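Local coordinates for protein oxalate--CoA ligase (Arabidopsis thaliana, PDB 5IE2) that belongs to the ANL family of AMP-binding enzymes, with an AMP-binding domain and a C-terminal domain, and has ATP bound, at residues A196-T201 / F284-S289; D269-A272 / E278-K281; R299-E302 / P307-E310. One frame throughout, in Å; residues are numbered along the deposited sequence.

Contact 1: residues A196-T201 / F284-S289; sequences AVYKLT and FIRSCS. With ATP (adenosine-5'-triphosphate), chain C; ACY (acetic acid), chain E.
Tyr198 meets both Phe284 and Arg286 where the last turn of helix 184-198 lies against strand 284-287, inside the AMP-binding domain of this ANL-family enzyme. Val197 comes first and stays within its own segment: its CG1 sits over the centre of the Tyr198 ring, 3.5 Å above the plane. Phe284 CE1 lies over a face of the same ring. The two rings are nearly parallel, with planes 19° apart, but slid so far that they barely overlap. The close touch is Tyr198 CB to Phe284 CZ at 3.5 Å. The phenol end goes further, to Arg286. Arg286 NE donates to Tyr198 OH at 2.7 Å, with an N-H...O angle of 158° and the oxygen in the guanidinium plane. Arg286 gets there by an extended chain, CG anti to the backbone N (chi1 -179°). Ser323 also bonds to Tyr198 OH, and Thr258 and His319 hold Arg286 NH1, so Tyr198 OH and Arg286 NE and NH1 all have partners in this buried place. Lys199, with positive phi, follows the helix in a Schellman motif. Leu200 then adds CD2 at the edge of the Phe284 ring. Farther along, the second segment enters the ligand pocket. There Ser289 N lies 3.2 Å from N7 of ATP.

Contact 2: residues D269-A272 / E278-K281; sequences DRHA and EYPK
His271 and Tyr279 make this contact alone, side chain to side chain. It joins the last turns of helix 261-273 to the loop that leads into strand 284-287, near the surface of the AMP-binding domain. The polar part is one hydrogen bond. His271 ND1 and Tyr279 OH are 2.7 Å apart, and the bond is nearly straight at 168°. The phenol oxygen lies at the edge of the imidazole, in its plane. A chi1 of 169° carries the His271 ring toward Tyr279, and chi2 sets the edge that bears ND1. The rings meet obliquely. Their planes stand at 58°, and the centroids are 5.3 Å apart. Tyr279 CE2 comes within 3.6 Å of His271 CE1, beside the polar bond. Phe304 packs edge-to-face with both rings, and Trp246 does the same with Tyr279. These neighbours tie the pair to helices 294-304 and 242-251. Tyr279 OH is also hydrogen-bonded to Glu276 N, between the segments. That backbone N-H is a donor, so the phenol oxygen accepts there. Either partner could supply the proton between His271 and Tyr279. The two bonds on one oxygen hold the tyrosine end between the helix and the chain that follows it.

Contact 3: residues R299-E302 / P307-E310; sequences RLEE and PVLE. With ATP (adenosine-5'-triphosphate), chain C.
Segment 299-302 of helix 294-304 and the start of strand 308-314 come closest at Glu301 and Pro307, whose CA atoms are 6.0 Å apart across the short connection. This is the second half of a beta-alpha-beta unit, in which strand 284-287 is followed by helix 294-304 and then strand 308-314. The two strands are parallel neighbours in one sheet of the AMP-binding domain. Glu301 carries the polar part of the contact. Its chain leaves the helix with CG anti to the carbonyl carbon (chi1 -65°), then runs extended toward the strand. OE2 accepts the backbone N-H of Val308 at 2.9 Å and 161°. It uses the anti lone pair, the one away from the other oxygen. His332 NE2 is hydrogen-bonded to the same OE2, so this oxygen has a partner in each of two parts of the fold. A carboxylate near an imidazole may favour a protonated histidine. The methylene part of Glu301 also packs: CG touches Val308 CG2 at 3.6 Å. The same methyl group meets Leu300 CB at 3.7 Å, which puts CG2 against two successive helix residues. The other branch, Val308 CG1, faces Leu300 CD1 more loosely, at 4.1 Å. Leu300 and Val308 cross at about a right angle. Leu300 also touches His264 and Leu268 of helix 261-273, and Val308 touches Leu292 and Ile285. Two residues further along the strand, Glu310 leaves this packing for the ligand pocket. Its chain is extended, and Leu292 N donates to its OE2. That same oxygen accepts a hydrogen bond from the adenine amino group, N6 of ATP, at 3.1 Å and 156°.

From the N terminus, helix 184-198 comes first. Its end meets strand 284-287 in contact 1, which closes a long loop over 82 intervening residues. Contact 2 is nested inside that loop. It closes a short loop of five residues between helix 261-273 and the segment just before strand 284-287. Contact 3 opens only after contacts 1 and 2 have closed, in series with both. It joins helix 294-304 to strand 308-314. Contacts 1 and 3 share a sheet: the backbones of Ile285, Pro307 and Leu309 probably hydrogen-bond between them. Both also reach ATP. Contact 2 is farthest from the chain's centre, about 23 Å between centres. It does not touch contact 3, whose centre is about 13 Å away.

Contact 1: residues A196-T201 / F284-S289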
loop_
_atom_site.group_PDB
_atom_site.type_symbol
_atom_site.label_atom_id
_atom_site.label_comp_id
_atom_site.label_asym_id
_atom_site.label_seq_id
_atom_site.Cartn_x
_atom_site.Cartn_y
_atom_site.Cartn_z
ATOM N N ALA A 196 2.099 -14.632 -8.154
ATOM C CA ALA A 196 2.523 -15.098 -9.453
ATOM C C ALA A 196 3.662 -14.255 -9.995
ATOM O O ALA A 196 4.696 -14.825 -10.460
ATOM C CB ALA A 196 1.310 -15.147 -10.483
ATOM N N VAL A 197 3.510 -12.932 -9.999
ATOM C CA VAL A 197 4.533 -12.126 -10.667
ATOM C C VAL A 197 5.876 -12.137 -9.891
ATOM O O VAL A 197 6.918 -12.021 -10.510
ATOM C CB VAL A 197 4.049 -10.657 -10.915
ATOM C CG1 VAL A 197 3.867 -9.927 -9.600
ATOM C CG2 VAL A 197 5.005 -9.894 -11.900
ATOM N N TYR A 198 5.859 -12.321 -8.569
ATOM C CA TYR A 198 7.135 -12.391 -7.838
ATOM C C TYR A 198 7.560 -13.831 -7.565
ATOM O O TYR A 198 8.558 -14.031 -6.901
ATOM C CB TYR A 198 7.058 -11.563 -6.518
ATOM C CG TYR A 198 6.669 -10.128 -6.842
ATOM C CD1 TYR A 198 7.440 -9.368 -7.709
ATOM C CD2 TYR A 198 5.503 -9.583 -6.342
ATOM C CE1 TYR A 198 7.055 -8.073 -8.061
ATOM C CE2 TYR A 198 5.115 -8.304 -6.681
ATOM C CZ TYR A 198 5.890 -7.571 -7.527
ATOM O OH TYR A 198 5.433 -6.325 -7.865
ATOM N N LYS A 199 6.791 -14.807 -8.072
ATOM C CA LYS A 199 7.016 -16.234 -7.765
ATOM C C LYS A 199 7.269 -16.443 -6.293
ATOM O O LYS A 199 8.256 -17.064 -5.911
ATOM C CB LYS A 199 8.187 -16.788 -8.586
ATOM C CG LYS A 199 7.915 -16.705 -10.067
ATOM C CD LYS A 199 9.073 -17.381 -10.870
ATOM C CE LYS A 199 8.845 -17.182 -12.353
ATOM N NZ LYS A 199 10.003 -17.836 -13.056
ATOM N N LEU A 200 6.374 -15.927 -5.449
ATOM C CA LEU A 200 6.485 -16.165 -4.005
ATOM C C LEU A 200 6.249 -17.643 -3.742
ATOM O O LEU A 200 5.320 -18.233 -4.337
ATOM C CB LEU A 200 5.450 -15.337 -3.210
ATOM C CG LEU A 200 5.634 -13.798 -3.343
ATOM C CD1 LEU A 200 4.511 -13.122 -2.506
ATOM C CD2 LEU A 200 7.019 -13.315 -2.876
ATOM N N THR A 201 7.071 -18.233 -2.882
ATOM C CA THR A 201 6.864 -19.622 -2.477
ATOM C C THR A 201 7.043 -19.751 -0.984
ATOM O O THR A 201 7.330 -18.778 -0.289
ATOM C CB THR A 201 7.833 -20.597 -3.165
ATOM O OG1 THR A 201 9.152 -20.404 -2.634
ATOM C CG2 THR A 201 7.835 -20.385 -4.681
ATOM N N PHE A 284 14.689 -9.936 -4.450
ATOM C CA PHE A 284 14.301 -8.656 -5.066
ATOM C C PHE A 284 13.879 -7.684 -3.987
ATOM O O PHE A 284 13.603 -8.051 -2.833
ATOM C CB PHE A 284 13.141 -8.819 -6.101
ATOM C CG PHE A 284 11.838 -9.263 -5.481
ATOM C CD1 PHE A 284 10.858 -8.346 -5.106
ATOM C CD2 PHE A 284 11.602 -10.610 -5.248
ATOM C CE1 PHE A 284 9.661 -8.783 -4.541
ATOM C CE2 PHE A 284 10.417 -11.049 -4.697
ATOM C CZ PHE A 284 9.443 -10.146 -4.330
ATOM N N ILE A 285 13.807 -6.422 -4.376
ATOM C CA ILE A 285 13.295 -5.368 -3.520
ATOM C C ILE A 285 12.174 -4.739 -4.329
ATOM O O ILE A 285 12.362 -4.512 -5.502
ATOM C CB ILE A 285 14.386 -4.322 -3.174
ATOM C CG1 ILE A 285 15.385 -4.947 -2.164
ATOM C CG2 ILE A 285 13.736 -3.013 -2.561
ATOM C CD1 ILE A 285 16.679 -4.040 -2.012
ATOM N N ARG A 286 11.023 -4.509 -3.702
ATOM C CA ARG A 286 9.897 -3.968 -4.441
ATOM C C ARG A 286 9.564 -2.531 -4.020
ATOM O O ARG A 286 9.714 -2.167 -2.837
ATOM C CB ARG A 286 8.692 -4.909 -4.238
ATOM C CG ARG A 286 7.411 -4.453 -5.004
ATOM C CD ARG A 286 6.317 -5.478 -4.680
ATOM N NE ARG A 286 5.069 -5.177 -5.399
ATOM C CZ ARG A 286 3.989 -4.593 -4.871
ATOM N NH1 ARG A 286 3.951 -4.159 -3.596
ATOM N NH2 ARG A 286 2.915 -4.430 -5.645
ATOM N N SER A 287 9.108 -1.711 -5.000
ATOM C CA SER A 287 8.640 -0.373 -4.694
ATOM C C SER A 287 7.264 -0.168 -5.325
ATOM O O SER A 287 7.038 -0.688 -6.383
ATOM C CB SER A 287 9.650 0.673 -5.234
ATOM O OG SER A 287 9.255 2.020 -4.916
ATOM N N CYS A 288 6.349 0.518 -4.649
ATOM C CA CYS A 288 4.998 0.745 -5.204
ATOM C C CYS A 288 4.417 1.981 -4.543
ATOM O O CYS A 288 5.023 2.493 -3.574
ATOM C CB CYS A 288 4.118 -0.527 -4.990
ATOM S SG CYS A 288 2.580 -0.494 -5.906
ATOM N N SER A 289 3.291 2.478 -5.076
ATOM C CA SER A 289 2.373 3.489 -4.468
ATOM C C SER A 289 2.675 4.933 -4.859
ATOM O O SER A 289 1.784 5.773 -4.751
ATOM C CB SER A 289 2.316 3.450 -2.922
ATOM O OG SER A 289 2.012 2.127 -2.439
HETATM P PG ATP C . -7.254 9.403 -3.612
HETATM O O1G ATP C . -6.963 10.586 -4.536
HETATM O O2G ATP C . -8.099 9.764 -2.442
HETATM O O3G ATP C . -7.827 8.220 -4.390
HETATM P PB ATP C . -4.726 8.017 -3.761
HETATM O O1B ATP C . -3.330 8.381 -3.304
HETATM O O2B ATP C . -5.086 8.035 -5.204
HETATM O O3B ATP C . -5.849 8.898 -2.952
HETATM P PA ATP C . -4.179 5.155 -3.276
HETATM O O1A ATP C . -5.164 4.109 -3.781
HETATM O O2A ATP C . -3.502 4.960 -1.976
HETATM O O3A ATP C . -5.007 6.533 -3.134
HETATM O "O5'" ATP C . -3.133 5.474 -4.445
HETATM C "C5'" ATP C . -3.220 4.932 -5.786
HETATM C "C4'" ATP C . -2.535 5.958 -6.708
HETATM O "O4'" ATP C . -1.123 5.969 -6.428
HETATM C "C3'" ATP C . -2.566 5.547 -8.147
HETATM O "O3'" ATP C . -3.818 5.909 -8.725
HETATM C "C2'" ATP C . -1.410 6.321 -8.746
HETATM O "O2'" ATP C . -1.789 7.700 -8.880
HETATM C "C1'" ATP C . -0.421 6.276 -7.619
HETATM N N9 ATP C . 0.611 5.229 -7.806
HETATM C C8 ATP C . 0.623 3.974 -7.339
HETATM N N7 ATP C . 1.783 3.358 -7.726
HETATM C C5 ATP C . 2.508 4.285 -8.433
HETATM C C6 ATP C . 3.829 4.301 -9.105
HETATM N N6 ATP C . 4.642 3.195 -9.047
HETATM N N1 ATP C . 4.192 5.459 -9.703
HETATM C C2 ATP C . 3.401 6.557 -9.708
HETATM N N3 ATP C . 2.177 6.613 -9.122
HETATM C C4 ATP C . 1.725 5.499 -8.478
HETATM C C ACY E . -1.064 1.082 -3.472
HETATM O O ACY E . 0.183 0.804 -3.334
HETATM O OXT ACY E . -1.975 0.217 -3.631
HETATM C CH3 ACY E . -1.472 2.532 -3.501
#

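Contact 2: residues D269-A272 / E278-K281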
loop_
_atom_site.group_PDB
_atom_site.type_symbol
_atom_site.label_atom_id
_atom_site.label_comp_id
_atom_site.label_asym_id
_atom_site.label_seq_id
_atom_site.Cartn_x
_atom_site.Cartn_y
_atom_site.Cartn_z
ATOM N N ASP A 269 19.336 6.333 3.454
ATOM C CA ASP A 269 20.006 7.279 4.364
ATOM C C ASP A 269 20.712 6.505 5.503
ATOM O O ASP A 269 21.869 6.837 5.920
ATOM C CB ASP A 269 19.017 8.259 5.014
ATOM C CG ASP A 269 18.463 9.347 4.046
ATOM O OD1 ASP A 269 19.060 9.635 2.970
ATOM O OD2 ASP A 269 17.399 9.928 4.404
ATOM N N ARG A 270 19.992 5.536 6.065
ATOM C CA ARG A 270 20.549 4.735 7.155
ATOM C C ARG A 270 21.779 3.954 6.660
ATOM O O ARG A 270 22.801 3.780 7.390
ATOM C CB ARG A 270 19.470 3.811 7.728
ATOM C CG ARG A 270 19.971 2.720 8.674
ATOM C CD ARG A 270 20.340 3.298 10.027
ATOM N NE ARG A 270 20.796 2.262 10.946
ATOM C CZ ARG A 270 21.176 2.500 12.200
ATOM N NH1 ARG A 270 21.148 3.735 12.672
ATOM N NH2 ARG A 270 21.610 1.500 12.961
ATOM N N HIS A 271 21.710 3.477 5.416
ATOM C CA HIS A 271 22.843 2.757 4.868
ATOM C C HIS A 271 24.021 3.712 4.725
ATOM O O HIS A 271 25.173 3.281 4.884
ATOM C CB HIS A 271 22.497 2.106 3.521
ATOM C CG HIS A 271 23.676 1.564 2.775
ATOM N ND1 HIS A 271 24.343 0.421 3.161
ATOM C CD2 HIS A 271 24.286 1.990 1.637
ATOM C CE1 HIS A 271 25.307 0.161 2.290
ATOM N NE2 HIS A 271 25.306 1.106 1.365
ATOM N N ALA A 272 23.746 4.977 4.428
ATOM C CA ALA A 272 24.854 5.928 4.266
ATOM C C ALA A 272 25.501 6.242 5.623
ATOM O O ALA A 272 26.722 6.400 5.700
ATOM C CB ALA A 272 24.402 7.207 3.609
ATOM N N GLU A 278 27.389 -6.715 6.999
ATOM C CA GLU A 278 26.942 -7.510 5.847
ATOM C C GLU A 278 25.405 -7.492 5.682
ATOM O O GLU A 278 24.663 -7.444 6.659
ATOM C CB GLU A 278 27.415 -8.961 5.932
ATOM C CG GLU A 278 26.793 -9.764 7.041
ATOM C CD GLU A 278 27.318 -11.191 7.064
ATOM O OE1 GLU A 278 26.994 -11.939 8.012
ATOM O OE2 GLU A 278 27.997 -11.586 6.090
ATOM N N TYR A 279 24.953 -7.559 4.434
ATOM C CA TYR A 279 23.514 -7.566 4.118
ATOM C C TYR A 279 23.090 -8.919 3.638
ATOM O O TYR A 279 23.878 -9.617 3.018
ATOM C CB TYR A 279 23.186 -6.521 3.041
ATOM C CG TYR A 279 23.290 -5.134 3.564
ATOM C CD1 TYR A 279 22.282 -4.603 4.347
ATOM C CD2 TYR A 279 24.425 -4.338 3.290
ATOM C CE1 TYR A 279 22.374 -3.326 4.866
ATOM C CE2 TYR A 279 24.535 -3.064 3.790
ATOM C CZ TYR A 279 23.525 -2.550 4.588
ATOM O OH TYR A 279 23.658 -1.263 5.104
ATOM N N PRO A 280 21.831 -9.292 3.887
ATOM C CA PRO A 280 21.368 -10.555 3.318
ATOM C C PRO A 280 21.225 -10.444 1.793
ATOM O O PRO A 280 21.050 -9.333 1.275
ATOM C CB PRO A 280 20.023 -10.779 3.995
ATOM C CG PRO A 280 19.561 -9.398 4.382
ATOM C CD PRO A 280 20.820 -8.601 4.687
ATOM N N LYS A 281 21.358 -11.563 1.080
ATOM C CA LYS A 281 21.138 -11.583 -0.369
ATOM C C LYS A 281 19.659 -11.730 -0.659
ATOM O O LYS A 281 19.133 -12.813 -0.513
ATOM C CB LYS A 281 21.873 -12.751 -1.048
ATOM C CG LYS A 281 22.862 -12.354 -2.141
ATOM C CD LYS A 281 24.093 -13.333 -2.202
ATOM C CE LYS A 281 24.657 -13.517 -3.633
ATOM N NZ LYS A 281 25.948 -14.297 -3.713
#

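Contact 3: residues R299-E302 / P307-E310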
loop_
_atom_site.group_PDB
_atom_site.type_symbol
_atom_site.label_atom_id
_atom_site.label_comp_id
_atom_site.label_asym_id
_atom_site.label_seq_id
_atom_site.Cartn_x
_atom_site.Cartn_y
_atom_site.Cartn_z
ATOM N N ARG A 299 20.385 3.666 -6.689
ATOM C CA ARG A 299 21.002 3.664 -5.352
ATOM C C ARG A 299 20.671 2.405 -4.566
ATOM O O ARG A 299 21.527 1.884 -3.853
ATOM C CB ARG A 299 20.580 4.888 -4.546
ATOM C CG ARG A 299 21.209 6.169 -5.073
ATOM C CD ARG A 299 20.687 7.408 -4.365
ATOM N NE ARG A 299 21.176 8.635 -5.067
ATOM C CZ ARG A 299 20.694 9.854 -4.860
ATOM N NH1 ARG A 299 19.776 10.034 -3.925
ATOM N NH2 ARG A 299 21.117 10.885 -5.594
ATOM N N LEU A 300 19.425 1.912 -4.687
ATOM C CA LEU A 300 19.062 0.702 -3.982
ATOM C C LEU A 300 19.792 -0.527 -4.524
ATOM O O LEU A 300 20.218 -1.381 -3.724
ATOM C CB LEU A 300 17.526 0.478 -4.067
ATOM C CG LEU A 300 16.588 1.343 -3.229
ATOM C CD1 LEU A 300 15.095 1.198 -3.734
ATOM C CD2 LEU A 300 16.667 0.955 -1.716
ATOM N N GLU A 301 19.878 -0.666 -5.858
ATOM C CA GLU A 301 20.556 -1.840 -6.426
ATOM C C GLU A 301 22.044 -1.770 -6.028
ATOM O O GLU A 301 22.642 -2.800 -5.725
ATOM C CB GLU A 301 20.411 -1.921 -7.953
ATOM C CG GLU A 301 18.944 -2.140 -8.326
ATOM C CD GLU A 301 18.726 -2.524 -9.770
ATOM O OE1 GLU A 301 19.609 -2.212 -10.621
ATOM O OE2 GLU A 301 17.635 -3.104 -10.041
ATOM N N GLU A 302 22.622 -0.562 -5.991
ATOM C CA GLU A 302 24.047 -0.465 -5.624
ATOM C C GLU A 302 24.292 -0.763 -4.150
ATOM O O GLU A 302 25.293 -1.396 -3.775
ATOM C CB GLU A 302 24.580 0.930 -5.940
ATOM C CG GLU A 302 26.071 1.075 -5.646
ATOM C CD GLU A 302 26.900 0.177 -6.559
ATOM O OE1 GLU A 302 26.769 0.319 -7.798
ATOM O OE2 GLU A 302 27.649 -0.692 -6.042
ATOM N N PRO A 307 17.834 -6.931 -7.435
ATOM C CA PRO A 307 17.016 -6.204 -8.435
ATOM C C PRO A 307 15.852 -5.449 -7.780
ATOM O O PRO A 307 15.179 -5.980 -6.893
ATOM C CB PRO A 307 16.500 -7.316 -9.364
ATOM C CG PRO A 307 16.480 -8.547 -8.446
ATOM C CD PRO A 307 17.747 -8.392 -7.612
ATOM N N VAL A 308 15.596 -4.228 -8.258
ATOM C CA VAL A 308 14.530 -3.388 -7.696
ATOM C C VAL A 308 13.397 -3.324 -8.692
ATOM O O VAL A 308 13.604 -2.856 -9.815
ATOM C CB VAL A 308 15.041 -1.994 -7.371
ATOM C CG1 VAL A 308 13.889 -1.071 -6.936
ATOM C CG2 VAL A 308 16.077 -2.114 -6.218
ATOM N N LEU A 309 12.243 -3.865 -8.300
ATOM C CA LEU A 309 11.086 -4.021 -9.199
ATOM C C LEU A 309 9.985 -3.065 -8.768
ATOM O O LEU A 309 9.441 -3.180 -7.652
ATOM C CB LEU A 309 10.574 -5.463 -9.152
ATOM C CG LEU A 309 11.674 -6.534 -9.286
ATOM C CD1 LEU A 309 11.038 -7.946 -9.177
ATOM C CD2 LEU A 309 12.418 -6.364 -10.665
ATOM N N GLU A 310 9.661 -2.132 -9.652
ATOM C CA GLU A 310 8.600 -1.180 -9.380
ATOM C C GLU A 310 7.243 -1.681 -9.867
ATOM O O GLU A 310 7.131 -2.267 -10.957
ATOM C CB GLU A 310 8.916 0.160 -10.069
ATOM C CG GLU A 310 7.995 1.269 -9.568
ATOM C CD GLU A 310 8.253 2.638 -10.169
ATOM O OE1 GLU A 310 9.050 2.762 -11.127
ATOM O OE2 GLU A 310 7.618 3.604 -9.672
HETATM P PG ATP C . -7.254 9.403 -3.612
HETATM O O1G ATP C . -6.963 10.586 -4.536
HETATM O O2G ATP C . -8.099 9.764 -2.442
HETATM O O3G ATP C . -7.827 8.220 -4.390
HETATM P PB ATP C . -4.726 8.017 -3.761
HETATM O O1B ATP C . -3.330 8.381 -3.304
HETATM O O2B ATP C . -5.086 8.035 -5.204
HETATM O O3B ATP C . -5.849 8.898 -2.952
HETATM P PA ATP C . -4.179 5.155 -3.276
HETATM O O1A ATP C . -5.164 4.109 -3.781
HETATM O O2A ATP C . -3.502 4.960 -1.976
HETATM O O3A ATP C . -5.007 6.533 -3.134
HETATM O "O5'" ATP C . -3.133 5.474 -4.445
HETATM C "C5'" ATP C . -3.220 4.932 -5.786
HETATM C "C4'" ATP C . -2.535 5.958 -6.708
HETATM O "O4'" ATP C . -1.123 5.969 -6.428
HETATM C "C3'" ATP C . -2.566 5.547 -8.147
HETATM O "O3'" ATP C . -3.818 5.909 -8.725
HETATM C "C2'" ATP C . -1.410 6.321 -8.746
HETATM O "O2'" ATP C . -1.789 7.700 -8.880
HETATM C "C1'" ATP C . -0.421 6.276 -7.619
HETATM N N9 ATP C . 0.611 5.229 -7.806
HETATM C C8 ATP C . 0.623 3.974 -7.339
HETATM N N7 ATP C . 1.783 3.358 -7.726
HETATM C C5 ATP C . 2.508 4.285 -8.433
HETATM C C6 ATP C . 3.829 4.301 -9.105
HETATM N N6 ATP C . 4.642 3.195 -9.047
HETATM N N1 ATP C . 4.192 5.459 -9.703
HETATM C C2 ATP C . 3.401 6.557 -9.708
HETATM N N3 ATP C . 2.177 6.613 -9.122
HETATM C C4 ATP C . 1.725 5.499 -8.478
#